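Local coordinates for serine-rich secreted cell wall anchored (LPXTG-motif ) protein (Lactobacillus reuteri ATCC 53608, PDB 5NXK) that probably acts as a bacterial surface adhesin, using a right-handed beta-solenoid binding region in attachment of the gut bacterium to its host, at residues T161-S166 with I186-L191. Numbering follows the deposited sequence.
Sequences TALYVS and IDMWLL
The indole of Trp189 has a neighbour on each face. CE1 of Tyr164 approaches one face, 3.8 Å above the plane and toward the rim, while CD1 of Ile186 sits over the opposite face, likewise off-centre. Planes at 84° make the aromatic pair T-shaped, the tyrosine supplying the edge and the five-membered ring of Trp189 the face. The methyl CG2 of Thr161 meets the rim of the indole near its plane, 4.0 Å from CE3 of Trp189. Both aromatic side chains have CG anti to the backbone N (chi1 near -168° in both), so they run side by side in one direction. Tyr164 OH thereby reaches CD2 of Leu191 at 3.6 Å. Trp114 stacks on the Tyr164 ring, and Trp189 NE1 is hydrogen-bonded to Asp226, which ties down the polar edge of the indole.

The segments run parallel, Leu163 abreast of Met188 and Tyr164 of Trp189, as expected for equivalent positions on successive coils of the beta-solenoid, whose family is pectate-lyase-like. Trp189 N donates to Leu163 O at 2.8 Å, nearly along the C=O axis. Ala162 N reaches Ile186 O just as directly, also at 2.8 Å, where the chain of 186-191 turns its corner at Asp187. Further along, the bond from Val165 N to Trp189 O is weak, bent to 134° at the hydrogen. Ser166 then extends its hydroxyl, OG anti to the backbone N, and donates to Leu191 O at 2.7 Å from above the carbonyl plane. On the other side of the strands from the aromatic pair, Leu163 and Met188 lie alongside one another, CD1 of Leu163 being 3.9 Å from CG of Met188; Leu163 also packs on Leu124 and Leu132.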
loop_
_atom_site.group_PDB
_atom_site.type_symbol
_atom_site.label_atom_id
_atom_site.label_comp_id
_atom_site.label_asym_id
_atom_site.label_seq_id
_atom_site.Cartn_x
_atom_site.Cartn_y
_atom_site.Cartn_z
ATOM N N THR A 161 0.767 10.058 -3.159
ATOM C CA THR A 161 1.253 8.692 -3.112
ATOM C C THR A 161 0.202 7.687 -3.551
ATOM O O THR A 161 -0.984 7.922 -3.380
ATOM C CB THR A 161 1.741 8.327 -1.678
ATOM O OG1 THR A 161 2.299 7.011 -1.681
ATOM C CG2 THR A 161 0.579 8.396 -0.670
ATOM N N ALA A 162 0.652 6.563 -4.106
ATOM C CA ALA A 162 -0.246 5.471 -4.504
ATOM C C ALA A 162 -0.710 4.637 -3.316
ATOM O O ALA A 162 -1.814 4.104 -3.321
ATOM C CB ALA A 162 0.433 4.581 -5.516
ATOM N N LEU A 163 0.152 4.503 -2.311
ATOM C CA LEU A 163 -0.153 3.677 -1.142
ATOM C C LEU A 163 0.287 4.418 0.116
ATOM O O LEU A 163 1.466 4.749 0.269
ATOM C CB LEU A 163 0.554 2.318 -1.227
ATOM C CG LEU A 163 0.156 1.357 -2.350
ATOM C CD1 LEU A 163 1.111 0.167 -2.414
ATOM C CD2 LEU A 163 -1.287 0.858 -2.189
ATOM N N TYR A 164 -0.654 4.671 1.022
ATOM C CA TYR A 164 -0.336 5.385 2.257
ATOM C C TYR A 164 -0.709 4.469 3.413
ATOM O O TYR A 164 -1.783 4.586 4.010
ATOM C CB TYR A 164 -1.089 6.714 2.313
ATOM C CG TYR A 164 -0.654 7.693 3.372
ATOM C CD1 TYR A 164 0.577 8.342 3.279
ATOM C CD2 TYR A 164 -1.491 8.008 4.450
ATOM C CE1 TYR A 164 0.972 9.258 4.226
ATOM C CE2 TYR A 164 -1.104 8.942 5.411
ATOM C CZ TYR A 164 0.129 9.560 5.288
ATOM O OH TYR A 164 0.549 10.484 6.216
ATOM N N VAL A 165 0.204 3.551 3.711
ATOM C CA VAL A 165 -0.032 2.478 4.660
ATOM C C VAL A 165 0.944 2.683 5.799
ATOM O O VAL A 165 2.158 2.656 5.596
ATOM C CB VAL A 165 0.181 1.093 4.023
ATOM C CG1 VAL A 165 0.010 -0.016 5.070
ATOM C CG2 VAL A 165 -0.760 0.896 2.833
ATOM N N SER A 166 0.422 2.888 7.001
ATOM C CA SER A 166 1.267 3.415 8.059
ATOM C C SER A 166 2.458 2.522 8.417
ATOM O O SER A 166 3.591 3.010 8.533
ATOM C CB SER A 166 0.422 3.674 9.308
ATOM O OG SER A 166 1.191 4.360 10.277
ATOM N N ILE A 186 4.750 9.234 -5.242
ATOM C CA ILE A 186 5.377 8.201 -4.418
ATOM C C ILE A 186 4.631 6.875 -4.626
ATOM O O ILE A 186 3.411 6.875 -4.667
ATOM C CB ILE A 186 5.378 8.606 -2.913
ATOM C CG1 ILE A 186 6.067 9.965 -2.727
ATOM C CG2 ILE A 186 6.056 7.533 -2.056
ATOM C CD1 ILE A 186 5.963 10.509 -1.305
ATOM N N ASP A 187 5.353 5.764 -4.790
ATOM C CA ASP A 187 4.695 4.463 -4.960
ATOM C C ASP A 187 4.203 3.905 -3.617
ATOM O O ASP A 187 3.070 3.440 -3.510
ATOM C CB ASP A 187 5.625 3.440 -5.624
ATOM C CG ASP A 187 6.048 3.836 -7.048
ATOM O OD1 ASP A 187 5.364 4.662 -7.696
ATOM O OD2 ASP A 187 7.075 3.300 -7.524
ATOM N N MET A 188 5.060 3.947 -2.597
ATOM C CA MET A 188 4.694 3.451 -1.260
ATOM C C MET A 188 5.137 4.458 -0.219
ATOM O O MET A 188 6.329 4.724 -0.092
ATOM C CB MET A 188 5.354 2.109 -0.956
ATOM C CG MET A 188 4.909 0.945 -1.825
ATOM S SD MET A 188 5.883 -0.534 -1.416
ATOM C CE MET A 188 5.065 -1.763 -2.431
ATOM N N TRP A 189 4.192 5.012 0.532
ATOM C CA TRP A 189 4.529 5.955 1.579
ATOM C C TRP A 189 4.051 5.388 2.905
ATOM O O TRP A 189 2.851 5.281 3.143
ATOM C CB TRP A 189 3.880 7.327 1.329
ATOM C CG TRP A 189 4.428 8.422 2.195
ATOM C CD1 TRP A 189 5.329 8.291 3.212
ATOM C CD2 TRP A 189 4.144 9.828 2.093
ATOM N NE1 TRP A 189 5.612 9.516 3.754
ATOM C CE2 TRP A 189 4.902 10.476 3.085
ATOM C CE3 TRP A 189 3.317 10.595 1.263
ATOM C CZ2 TRP A 189 4.860 11.860 3.272
ATOM C CZ3 TRP A 189 3.282 11.968 1.447
ATOM C CH2 TRP A 189 4.047 12.586 2.441
ATOM N N LEU A 190 5.001 5.027 3.761
ATOM C CA LEU A 190 4.691 4.471 5.068
ATOM C C LEU A 190 5.156 5.477 6.104
ATOM O O LEU A 190 6.350 5.754 6.225
ATOM C CB LEU A 190 5.359 3.114 5.286
ATOM C CG LEU A 190 5.004 1.967 4.326
ATOM C CD1 LEU A 190 5.847 2.003 3.049
ATOM C CD2 LEU A 190 5.114 0.604 5.021
ATOM N N LEU A 191 4.195 6.035 6.829
ATOM C CA LEU A 191 4.450 7.111 7.779
ATOM C C LEU A 191 3.777 6.791 9.115
ATOM O O LEU A 191 2.657 6.281 9.140
ATOM C CB LEU A 191 3.925 8.447 7.218
ATOM C CG LEU A 191 4.080 9.747 8.024
ATOM C CD1 LEU A 191 4.313 10.945 7.079
ATOM C CD2 LEU A 191 2.856 9.998 8.935
#